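Local coordinates for protein restriction endonuclease AspBHI (Azoarcus sp., PDB 4OC8) that probably binds DNA and cleaves it as a modification-dependent restriction endonuclease, at residues 332-337 with 355-360; 250-255 with 302-307; 257-262 with 364-369; 225-230 with 336-341. All blocks are in the same frame, centred on the assembly; numbering follows the deposited sequence.

Contact 1: residues 332-337 with 355-360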
loop_
_atom_site.group_PDB
_atom_site.type_symbol
_atom_site.label_atom_id
_atom_site.label_comp_id
_atom_site.label_asym_id
_atom_site.label_seq_id
_atom_site.Cartn_x
_atom_site.Cartn_y
_atom_site.Cartn_z
ATOM N N VAL A 332 11.338 -0.923 6.977
ATOM C CA VAL A 332 11.162 0.488 7.299
ATOM C C VAL A 332 12.198 0.897 8.339
ATOM O O VAL A 332 12.393 0.205 9.336
ATOM C CB VAL A 332 9.757 0.789 7.879
ATOM C CG1 VAL A 332 9.537 2.290 7.982
ATOM C CG2 VAL A 332 8.673 0.158 7.038
ATOM N N LEU A 333 12.865 2.018 8.097
ATOM C CA LEU A 333 13.835 2.549 9.039
ATOM C C LEU A 333 13.388 3.914 9.507
ATOM O O LEU A 333 13.416 4.874 8.742
ATOM C CB LEU A 333 15.220 2.655 8.403
ATOM C CG LEU A 333 16.293 3.293 9.287
ATOM C CD1 LEU A 333 17.483 2.367 9.429
ATOM C CD2 LEU A 333 16.730 4.639 8.735
ATOM N N VAL A 334 12.972 3.998 10.764
ATOM C CA VAL A 334 12.575 5.270 11.351
ATOM C C VAL A 334 13.721 5.831 12.186
ATOM O O VAL A 334 14.329 5.116 12.973
ATOM C CB VAL A 334 11.318 5.110 12.222
ATOM C CG1 VAL A 334 10.935 6.436 12.862
ATOM C CG2 VAL A 334 10.172 4.559 11.390
ATOM N N THR A 335 14.028 7.107 12.000
ATOM C CA THR A 335 15.104 7.732 12.753
ATOM C C THR A 335 14.827 9.202 13.032
ATOM O O THR A 335 14.301 9.922 12.180
ATOM C CB THR A 335 16.455 7.613 12.026
ATOM O OG1 THR A 335 17.419 8.453 12.675
ATOM C CG2 THR A 335 16.318 8.040 10.574
ATOM N N THR A 336 15.190 9.640 14.233
ATOM C CA THR A 336 15.078 11.046 14.605
ATOM C C THR A 336 16.279 11.846 14.100
ATOM O O THR A 336 16.450 13.011 14.446
ATOM C CB THR A 336 14.941 11.217 16.130
ATOM O OG1 THR A 336 15.829 10.310 16.801
ATOM C CG2 THR A 336 13.513 10.934 16.564
ATOM N N SER A 337 17.110 11.209 13.282
ATOM C CA SER A 337 18.242 11.880 12.664
ATOM C C SER A 337 18.196 11.686 11.155
ATOM O O SER A 337 17.132 11.446 10.590
ATOM C CB SER A 337 19.544 11.315 13.218
ATOM O OG SER A 337 20.663 11.848 12.538
ATOM N N ILE A 355 12.435 1.651 3.212
ATOM C CA ILE A 355 11.910 3.004 3.396
ATOM C C ILE A 355 12.735 3.743 4.436
ATOM O O ILE A 355 12.965 3.232 5.525
ATOM C CB ILE A 355 10.452 2.993 3.885
ATOM C CG1 ILE A 355 9.559 2.234 2.906
ATOM C CG2 ILE A 355 9.944 4.410 4.076
ATOM C CD1 ILE A 355 8.145 2.069 3.387
ATOM N N LEU A 356 13.174 4.951 4.102
ATOM C CA LEU A 356 13.979 5.745 5.021
ATOM C C LEU A 356 13.186 6.926 5.567
ATOM O O LEU A 356 13.070 7.966 4.917
ATOM C CB LEU A 356 15.259 6.240 4.338
ATOM C CG LEU A 356 16.237 5.179 3.821
ATOM C CD1 LEU A 356 17.322 5.826 2.988
ATOM C CD2 LEU A 356 16.843 4.397 4.978
ATOM N N THR A 357 12.648 6.757 6.770
ATOM C CA THR A 357 11.894 7.807 7.436
ATOM C C THR A 357 12.815 8.611 8.341
ATOM O O THR A 357 13.184 8.155 9.420
ATOM C CB THR A 357 10.769 7.212 8.292
ATOM O OG1 THR A 357 10.098 6.189 7.551
ATOM C CG2 THR A 357 9.771 8.282 8.685
ATOM N N THR A 358 13.186 9.805 7.896
ATOM C CA THR A 358 14.090 10.660 8.653
ATOM C C THR A 358 13.327 11.682 9.486
ATOM O O THR A 358 12.099 11.640 9.558
ATOM C CB THR A 358 15.075 11.379 7.723
ATOM O OG1 THR A 358 14.371 12.320 6.902
ATOM C CG2 THR A 358 15.782 10.370 6.843
ATOM N N ALA A 359 14.059 12.600 10.109
ATOM C CA ALA A 359 13.471 13.556 11.041
ATOM C C ALA A 359 12.390 14.433 10.405
ATOM O O ALA A 359 11.321 14.637 10.990
ATOM C CB ALA A 359 14.555 14.416 11.670
ATOM N N GLN A 360 12.671 14.950 9.212
ATOM C CA GLN A 360 11.704 15.765 8.488
ATOM C C GLN A 360 10.424 14.964 8.247
ATOM O O GLN A 360 9.310 15.478 8.393
ATOM C CB GLN A 360 12.298 16.249 7.163
ATOM C CG GLN A 360 11.365 17.127 6.349
ATOM C CD GLN A 360 10.785 18.271 7.158
ATOM O OE1 GLN A 360 11.505 18.977 7.863
ATOM N NE2 GLN A 360 9.472 18.455 7.066
#
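Three backbone hydrogen bonds tie strand 332-335 to strand 355-357. L333 grips twice: its N donates to I355 O at 2.8 Å (N-H...O 161°) and its O accepts from T357 N, also at 2.8 Å. T335 N then donates to T357 O at 2.9 Å, meeting the carbonyl almost end-on (C=O...N 179°). On one face of the sheet V332 and I355 run side by side, with CG2 of V332 4.2 Å from CD1 of I355. V334 and T357 lie alongside in the same way, the CG2 methyl of V334 against T357 CB. The other face carries L333 and L356, which cross obliquely and meet methyl to methyl, CD2 to CD2 at 3.8 Å. Beyond the paired strands, T335 holds its OG1 anti to the backbone N (chi1 169°), where it accepts from S337 N at 2.8 Å in an ST turn and donates to K305 O on the neighbouring strand. This turn carries S337 O to the N of A359, the first residue of helix 359-368, for a weak bond. Helix 251-263 packs against the face that carries V332, V334, I355 and T357. The pairing closes the beta-alpha-beta unit of strand 330-335, helix 341-349 and strand 354-357.

Contact 2: residues 250-255 with 302-307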
loop_
_atom_site.group_PDB
_atom_site.type_symbol
_atom_site.label_atom_id
_atom_site.label_comp_id
_atom_site.label_asym_id
_atom_site.label_seq_id
_atom_site.Cartn_x
_atom_site.Cartn_y
_atom_site.Cartn_z
ATOM N N PHE A 250 14.740 1.235 23.886
ATOM C CA PHE A 250 13.926 0.262 23.159
ATOM C C PHE A 250 12.485 0.722 23.000
ATOM O O PHE A 250 11.832 0.407 22.002
ATOM C CB PHE A 250 13.976 -1.110 23.830
ATOM C CG PHE A 250 15.236 -1.877 23.542
ATOM C CD1 PHE A 250 16.247 -1.314 22.779
ATOM C CD2 PHE A 250 15.402 -3.167 24.019
ATOM C CE1 PHE A 250 17.401 -2.016 22.506
ATOM C CE2 PHE A 250 16.553 -3.875 23.746
ATOM C CZ PHE A 250 17.556 -3.297 22.988
ATOM N N GLY A 251 12.004 1.485 23.976
ATOM C CA GLY A 251 10.661 2.033 23.932
ATOM C C GLY A 251 10.396 2.821 22.664
ATOM O O GLY A 251 9.265 2.855 22.164
ATOM N N PHE A 252 11.443 3.445 22.130
ATOM C CA PHE A 252 11.305 4.223 20.907
ATOM C C PHE A 252 10.730 3.395 19.765
ATOM O O PHE A 252 10.001 3.921 18.923
ATOM C CB PHE A 252 12.636 4.831 20.479
ATOM C CG PHE A 252 12.569 5.550 19.166
ATOM C CD1 PHE A 252 11.840 6.719 19.042
ATOM C CD2 PHE A 252 13.230 5.056 18.058
ATOM C CE1 PHE A 252 11.774 7.387 17.835
ATOM C CE2 PHE A 252 13.168 5.715 16.849
ATOM C CZ PHE A 252 12.436 6.884 16.737
ATOM N N GLU A 253 11.053 2.103 19.746
ATOM C CA GLU A 253 10.506 1.207 18.731
ATOM C C GLU A 253 8.984 1.315 18.679
ATOM O O GLU A 253 8.403 1.433 17.597
ATOM C CB GLU A 253 10.940 -0.233 18.989
ATOM C CG GLU A 253 12.446 -0.412 18.974
ATOM C CD GLU A 253 12.865 -1.817 19.331
ATOM O OE1 GLU A 253 11.981 -2.704 19.362
ATOM O OE2 GLU A 253 14.074 -2.027 19.585
ATOM N N ALA A 254 8.352 1.327 19.849
ATOM C CA ALA A 254 6.906 1.491 19.923
ATOM C C ALA A 254 6.506 2.743 19.164
ATOM O O ALA A 254 5.662 2.690 18.267
ATOM C CB ALA A 254 6.442 1.568 21.365
ATOM N N CYS A 255 7.152 3.856 19.500
ATOM C CA CYS A 255 6.903 5.121 18.824
ATOM C C CYS A 255 7.062 4.951 17.317
ATOM O O CYS A 255 6.196 5.377 16.537
ATOM C CB CYS A 255 7.855 6.199 19.340
ATOM S SG CYS A 255 7.742 7.758 18.452
ATOM N N LEU A 302 11.051 -3.763 10.849
ATOM C CA LEU A 302 11.157 -2.407 11.368
ATOM C C LEU A 302 12.502 -2.196 12.063
ATOM O O LEU A 302 12.999 -3.083 12.759
ATOM C CB LEU A 302 10.009 -2.126 12.336
ATOM C CG LEU A 302 9.933 -0.729 12.953
ATOM C CD1 LEU A 302 9.807 0.326 11.873
ATOM C CD2 LEU A 302 8.770 -0.634 13.927
ATOM N N GLU A 303 13.094 -1.026 11.858
ATOM C CA GLU A 303 14.336 -0.663 12.527
ATOM C C GLU A 303 14.214 0.777 12.981
ATOM O O GLU A 303 13.928 1.661 12.178
ATOM C CB GLU A 303 15.534 -0.819 11.588
ATOM C CG GLU A 303 16.871 -0.425 12.209
ATOM C CD GLU A 303 17.433 -1.482 13.157
ATOM O OE1 GLU A 303 17.305 -2.690 12.857
ATOM O OE2 GLU A 303 18.007 -1.103 14.200
ATOM N N ALA A 304 14.413 1.016 14.270
ATOM C CA ALA A 304 14.231 2.355 14.817
ATOM C C ALA A 304 15.491 2.849 15.506
ATOM O O ALA A 304 15.956 2.255 16.477
ATOM C CB ALA A 304 13.060 2.380 15.769
ATOM N N LYS A 305 16.041 3.942 14.995
ATOM C CA LYS A 305 17.273 4.496 15.531
ATOM C C LYS A 305 17.041 5.880 16.115
ATOM O O LYS A 305 16.924 6.856 15.383
ATOM C CB LYS A 305 18.354 4.555 14.447
ATOM C CG LYS A 305 18.687 3.206 13.816
ATOM C CD LYS A 305 19.101 2.172 14.860
ATOM C CE LYS A 305 20.377 2.567 15.582
ATOM N NZ LYS A 305 20.804 1.519 16.550
ATOM N N CYS A 306 16.985 5.957 17.439
ATOM C CA CYS A 306 16.808 7.225 18.135
ATOM C C CYS A 306 18.148 7.946 18.273
ATOM O O CYS A 306 18.889 7.716 19.226
ATOM C CB CYS A 306 16.197 6.987 19.514
ATOM S SG CYS A 306 15.281 8.382 20.161
ATOM N N TYR A 307 18.445 8.822 17.318
ATOM C CA TYR A 307 19.731 9.515 17.260
ATOM C C TYR A 307 19.587 11.029 17.384
ATOM O O TYR A 307 18.521 11.590 17.127
ATOM C CB TYR A 307 20.436 9.224 15.935
ATOM C CG TYR A 307 21.162 7.907 15.866
ATOM C CD1 TYR A 307 20.921 6.904 16.793
ATOM C CD2 TYR A 307 22.105 7.670 14.876
ATOM C CE1 TYR A 307 21.592 5.694 16.727
ATOM C CE2 TYR A 307 22.781 6.470 14.804
ATOM C CZ TYR A 307 22.522 5.483 15.732
ATOM O OH TYR A 307 23.197 4.281 15.663
HETATM O O HOH W 1 15.685 0.546 18.952
#
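Aromatic contacts centre on F252, whose ring reaches from helix 251-263 with CG anti to the backbone N (chi1 175°). C306 lies over one face of this ring: CB sits 4.1 Å from the centroid of the F252 ring, a CH-pi contact, and SG 4.2 Å from the same centroid, a cysteine sulfur-aromatic contact only 18° off the ring normal. The backbone of the strand meets the rim instead, K305 N approaching the edge near the ring plane, 3.9 Å from F252 CE2. Apolar packing continues with A304, whose CB touches F252 CE2 at 3.5 Å from an oblique direction and also rests against CA and CG of E253. One turn of helix is thereby laid across the strand, the two short axes 8.0 Å apart and crossing at 116°. The strand carries the sequence E303-A304-K305, consistent with the (D/E)XK element of the PD-(D/E)XK nuclease fold; E303 and K305 point away from the helix while A304 between them points toward it. E303 OE1 makes salt bridges to R320 and R324. Polar contact between helix and strand passes through water 1, which donates both to E253 OE2 at 3.1 Å and to A304 O at 3.0 Å. The other carboxylate oxygen of E253, OE1, forms a salt bridge with R281. At the buried end, L302 CD2 lies 4.2 Å from E253 O.

Contact 3: residues 257-262 with 364-369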
loop_
_atom_site.group_PDB
_atom_site.type_symbol
_atom_site.label_atom_id
_atom_site.label_comp_id
_atom_site.label_asym_id
_atom_site.label_seq_id
_atom_site.Cartn_x
_atom_site.Cartn_y
_atom_site.Cartn_z
ATOM N N GLY A 257 6.743 2.324 15.564
ATOM C CA GLY A 257 5.582 1.568 15.131
ATOM C C GLY A 257 4.407 2.487 14.879
ATOM O O GLY A 257 3.787 2.431 13.816
ATOM N N ALA A 258 4.141 3.379 15.830
ATOM C CA ALA A 258 3.009 4.279 15.705
ATOM C C ALA A 258 3.175 5.112 14.438
ATOM O O ALA A 258 2.263 5.186 13.603
ATOM C CB ALA A 258 2.888 5.158 16.931
ATOM N N LEU A 259 4.368 5.676 14.270
ATOM C CA LEU A 259 4.659 6.493 13.102
ATOM C C LEU A 259 4.467 5.667 11.838
ATOM O O LEU A 259 3.913 6.152 10.844
ATOM C CB LEU A 259 6.079 7.056 13.179
ATOM C CG LEU A 259 6.265 8.204 14.172
ATOM C CD1 LEU A 259 7.742 8.461 14.439
ATOM C CD2 LEU A 259 5.591 9.459 13.635
ATOM N N THR A 260 4.874 4.402 11.904
ATOM C CA THR A 260 4.732 3.517 10.761
ATOM C C THR A 260 3.260 3.410 10.377
ATOM O O THR A 260 2.919 3.540 9.204
ATOM C CB THR A 260 5.363 2.135 11.027
ATOM O OG1 THR A 260 6.790 2.247 10.951
ATOM C CG2 THR A 260 4.897 1.110 10.011
ATOM N N ARG A 261 2.387 3.249 11.369
ATOM C CA ARG A 261 0.968 3.098 11.078
ATOM C C ARG A 261 0.435 4.329 10.352
ATOM O O ARG A 261 -0.523 4.228 9.588
ATOM C CB ARG A 261 0.168 2.823 12.357
ATOM C CG ARG A 261 0.239 1.383 12.825
ATOM C CD ARG A 261 -0.550 1.191 14.099
ATOM N NE ARG A 261 -0.486 -0.177 14.609
ATOM C CZ ARG A 261 -0.970 -0.550 15.792
ATOM N NH1 ARG A 261 -1.544 0.349 16.584
ATOM N NH2 ARG A 261 -0.877 -1.813 16.191
ATOM N N LEU A 262 1.056 5.484 10.587
ATOM C CA LEU A 262 0.604 6.722 9.963
ATOM C C LEU A 262 1.133 6.758 8.540
ATOM O O LEU A 262 0.441 7.193 7.620
ATOM C CB LEU A 262 1.126 7.926 10.737
ATOM C CG LEU A 262 0.421 8.279 12.045
ATOM C CD1 LEU A 262 1.123 9.428 12.769
ATOM C CD2 LEU A 262 -1.033 8.621 11.784
ATOM N N GLY A 364 6.558 15.697 9.342
ATOM C CA GLY A 364 5.401 15.685 8.460
ATOM C C GLY A 364 4.295 14.767 8.951
ATOM O O GLY A 364 3.120 15.158 9.016
ATOM N N LEU A 365 4.676 13.541 9.303
ATOM C CA LEU A 365 3.734 12.570 9.850
ATOM C C LEU A 365 3.043 13.108 11.103
ATOM O O LEU A 365 1.845 12.900 11.295
ATOM C CB LEU A 365 4.448 11.255 10.163
ATOM C CG LEU A 365 5.009 10.460 8.984
ATOM C CD1 LEU A 365 5.997 9.401 9.462
ATOM C CD2 LEU A 365 3.883 9.820 8.190
ATOM N N LEU A 366 3.797 13.801 11.953
ATOM C CA LEU A 366 3.219 14.401 13.152
ATOM C C LEU A 366 2.247 15.515 12.782
ATOM O O LEU A 366 1.194 15.648 13.403
ATOM C CB LEU A 366 4.306 14.930 14.098
ATOM C CG LEU A 366 5.117 13.921 14.919
ATOM C CD1 LEU A 366 6.131 14.643 15.780
ATOM C CD2 LEU A 366 4.226 13.036 15.776
ATOM N N ARG A 367 2.606 16.315 11.779
ATOM C CA ARG A 367 1.704 17.345 11.266
ATOM C C ARG A 367 0.370 16.743 10.840
ATOM O O ARG A 367 -0.691 17.230 11.240
ATOM C CB ARG A 367 2.331 18.113 10.095
ATOM C CG ARG A 367 3.389 19.127 10.511
ATOM C CD ARG A 367 3.492 20.278 9.514
ATOM N NE ARG A 367 4.347 19.978 8.368
ATOM C CZ ARG A 367 5.597 20.412 8.235
ATOM N NH1 ARG A 367 6.143 21.168 9.182
ATOM N NH2 ARG A 367 6.304 20.095 7.156
ATOM N N SER A 368 0.423 15.678 10.044
ATOM C CA SER A 368 -0.804 15.003 9.625
ATOM C C SER A 368 -1.622 14.503 10.822
ATOM O O SER A 368 -2.847 14.466 10.774
ATOM C CB SER A 368 -0.497 13.839 8.684
ATOM O OG SER A 368 -0.285 12.642 9.413
ATOM N N ALA A 369 -0.939 14.128 11.898
ATOM C CA ALA A 369 -1.621 13.649 13.096
ATOM C C ALA A 369 -2.126 14.805 13.955
ATOM O O ALA A 369 -2.723 14.591 15.014
ATOM C CB ALA A 369 -0.705 12.748 13.904
#
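Helices 251-263 and 359-368 of the nuclease domain pack against each other on one side of the five-stranded sheet, crossing at 70° with the short axes 10.1 Å apart. Five side chains make the contact, with L365 at its middle. L365 projects toward the other helix with CG anti to its carbonyl carbon (chi1 -66°), and its two branches divide the work: CD1 reaches L259, 4.2 Å from L259 CD2, whereas CD2 lies 4.2 Å from CB of L262. L259 crosses L365 obliquely, and its CD2 methyl also rests against L365 CB at 4.1 Å and, more loosely, L366 CD2 at 4.4 Å. L262 answers from the next turn: its CD1 methyl sits 3.8 Å from L365 O and 4.0 Å from the CB of A369, just past the end of the second helix. That carbonyl is well used, since L365 O accepts from A369 N and also from S368 OG at 2.9 Å, the hydroxyl lying in the carbonyl plane on a lone pair. W380 of helix 374-386 touches L259 and L366, and P145 of a second subunit, to which the S368 backbone is hydrogen-bonded, packs on L262. No hydrogen bond links the two segments: their cohesion comes from aliphatic burial, and L365 O already has two donors, so a methyl can lie beside it without costing it a partner.

Contact 4: residues 225-230 with 336-341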
loop_
_atom_site.group_PDB
_atom_site.type_symbol
_atom_site.label_atom_id
_atom_site.label_comp_id
_atom_site.label_asym_id
_atom_site.label_seq_id
_atom_site.Cartn_x
_atom_site.Cartn_y
_atom_site.Cartn_z
ATOM N N ALA A 225 20.444 18.269 4.950
ATOM C CA ALA A 225 19.511 19.361 5.206
ATOM C C ALA A 225 18.074 18.965 4.903
ATOM O O ALA A 225 17.143 19.394 5.586
ATOM C CB ALA A 225 19.902 20.581 4.397
ATOM N N GLU A 226 17.903 18.146 3.872
ATOM C CA GLU A 226 16.577 17.735 3.433
ATOM C C GLU A 226 15.923 16.765 4.415
ATOM O O GLU A 226 14.702 16.773 4.586
ATOM C CB GLU A 226 16.649 17.117 2.034
ATOM C CG GLU A 226 17.001 18.117 0.938
ATOM C CD GLU A 226 17.279 17.454 -0.400
ATOM O OE1 GLU A 226 17.609 16.249 -0.417
ATOM O OE2 GLU A 226 17.171 18.140 -1.438
ATOM N N GLN A 227 16.741 15.939 5.060
ATOM C CA GLN A 227 16.234 14.921 5.977
ATOM C C GLN A 227 15.953 15.483 7.368
ATOM O O GLN A 227 15.113 14.957 8.098
ATOM C CB GLN A 227 17.213 13.748 6.068
ATOM C CG GLN A 227 17.435 13.030 4.748
ATOM C CD GLN A 227 18.586 12.042 4.804
ATOM O OE1 GLN A 227 18.624 11.164 5.662
ATOM N NE2 GLN A 227 19.536 12.190 3.890
ATOM N N LEU A 228 16.659 16.550 7.729
ATOM C CA LEU A 228 16.465 17.189 9.025
ATOM C C LEU A 228 15.507 18.370 8.896
ATOM O O LEU A 228 15.398 18.974 7.823
ATOM C CB LEU A 228 17.805 17.658 9.599
ATOM C CG LEU A 228 18.908 16.608 9.743
ATOM C CD1 LEU A 228 20.179 17.245 10.275
ATOM C CD2 LEU A 228 18.459 15.458 10.638
ATOM N N PRO A 229 14.797 18.699 9.986
ATOM C CA PRO A 229 13.867 19.832 9.989
ATOM C C PRO A 229 14.576 21.148 9.696
ATOM O O PRO A 229 15.752 21.296 10.025
ATOM C CB PRO A 229 13.331 19.835 11.423
ATOM C CG PRO A 229 13.493 18.437 11.887
ATOM C CD PRO A 229 14.757 17.954 11.254
ATOM N N ALA A 230 13.865 22.089 9.082
ATOM C CA ALA A 230 14.439 23.390 8.753
ATOM C C ALA A 230 14.272 24.376 9.906
ATOM O O ALA A 230 15.254 24.858 10.472
ATOM C CB ALA A 230 13.809 23.942 7.481
ATOM N N THR A 336 15.190 9.640 14.233
ATOM C CA THR A 336 15.078 11.046 14.605
ATOM C C THR A 336 16.279 11.846 14.100
ATOM O O THR A 336 16.450 13.011 14.446
ATOM C CB THR A 336 14.941 11.217 16.130
ATOM O OG1 THR A 336 15.829 10.310 16.801
ATOM C CG2 THR A 336 13.513 10.934 16.564
ATOM N N SER A 337 17.110 11.209 13.282
ATOM C CA SER A 337 18.242 11.880 12.664
ATOM C C SER A 337 18.196 11.686 11.155
ATOM O O SER A 337 17.132 11.446 10.590
ATOM C CB SER A 337 19.544 11.315 13.218
ATOM O OG SER A 337 20.663 11.848 12.538
ATOM N N TYR A 338 19.352 11.789 10.508
ATOM C CA TYR A 338 19.441 11.608 9.062
ATOM C C TYR A 338 20.310 10.405 8.697
ATOM O O TYR A 338 21.097 9.923 9.511
ATOM C CB TYR A 338 20.008 12.862 8.406
ATOM C CG TYR A 338 21.512 13.002 8.539
ATOM C CD1 TYR A 338 22.092 13.377 9.745
ATOM C CD2 TYR A 338 22.350 12.770 7.454
ATOM C CE1 TYR A 338 23.464 13.508 9.871
ATOM C CE2 TYR A 338 23.719 12.901 7.570
ATOM C CZ TYR A 338 24.273 13.273 8.777
ATOM O OH TYR A 338 25.640 13.398 8.890
ATOM N N VAL A 339 20.151 9.922 7.469
ATOM C CA VAL A 339 20.987 8.855 6.934
ATOM C C VAL A 339 22.082 9.458 6.055
ATOM O O VAL A 339 21.786 10.239 5.150
ATOM C CB VAL A 339 20.157 7.877 6.091
ATOM C CG1 VAL A 339 21.041 6.788 5.516
ATOM C CG2 VAL A 339 19.041 7.281 6.925
ATOM N N ASP A 340 23.339 9.098 6.314
ATOM C CA ASP A 340 24.461 9.718 5.602
ATOM C C ASP A 340 24.520 9.358 4.120
ATOM O O ASP A 340 23.784 8.487 3.654
ATOM C CB ASP A 340 25.812 9.448 6.291
ATOM C CG ASP A 340 26.290 7.997 6.161
ATOM O OD1 ASP A 340 25.780 7.231 5.314
ATOM O OD2 ASP A 340 27.212 7.624 6.919
ATOM N N ARG A 341 25.424 10.022 3.403
ATOM C CA ARG A 341 25.570 9.849 1.960
ATOM C C ARG A 341 25.850 8.401 1.551
ATOM O O ARG A 341 25.140 7.849 0.715
ATOM C CB ARG A 341 26.658 10.786 1.418
ATOM C CG ARG A 341 26.805 10.788 -0.102
ATOM C CD ARG A 341 25.482 11.084 -0.797
ATOM N NE ARG A 341 24.958 12.405 -0.462
ATOM C CZ ARG A 341 25.077 13.479 -1.238
ATOM N NH1 ARG A 341 25.705 13.389 -2.403
ATOM N NH2 ARG A 341 24.566 14.641 -0.849
#
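The side-chain amide of Q227 binds both backbone groups of V339. Its OE1 accepts from V339 N at 2.7 Å along a nearly straight line (N-H...O 162°), with the donor in the plane of the Q227 carbonyl. Its NE2 donates to V339 O at 3.2 Å, with that oxygen only 12° out of the amide plane. Two bonds from one flat group to the N and O of a single residue fix the rotation of the amide and hold the irregular chain at V339 as a neighbouring strand would. An extended chain beyond CG carries the amide from the C-terminal end of the short helix 224-227 to the loop, and NE2 also makes weak bonds back to R222 O and S223 O. Packing surrounds this pair. Y338 places its ring in the crowded position between its own N and carbonyl carbon (chi1 78°), so CB faces the helix end while the ring leads away; the ring turns its edge to Q227 OE1. Y338 CB lies 3.5 Å from Q227 OE1 and 3.8 Å from Q227 CB. L228, the first residue to leave helical geometry, crosses Y338 obliquely and lays its CD2 methyl 3.8 Å from Y338 CB. In the fold, the loop runs from strand 330-335 to helix 341-349, which D340 OD1 caps through A343 N. Helix 224-227 ends at the N-terminus of helix 359-368: Q227 O takes T358 OG1 at the N-cap position and probably Q360 N in the first turn, and P229 packs on A359, Q360 and V363.

All four contacts gather round the sheet of the nuclease domain. Contacts 1, 3 and 4 are buried, contact 2 only partly so. Contact 1 relies on strand pairing, and its strand 330-335 bonds directly to strand 294-305 of contact 2, V332 O to E303 N at 2.9 Å. Contact 2 mixes packing around one aromatic ring with a water bridge. It shares helix 251-263 with contact 3, which is aliphatic throughout and shares helix 359-368 with contact 1. Contacts 1 and 3 both touch the second subunit; contacts 2 and 4 touch no other chain. Contact 4 shares T336 and S337 with contact 1 and replaces strand pairing by a side-chain amide, about 17 Å between centres from contact 3.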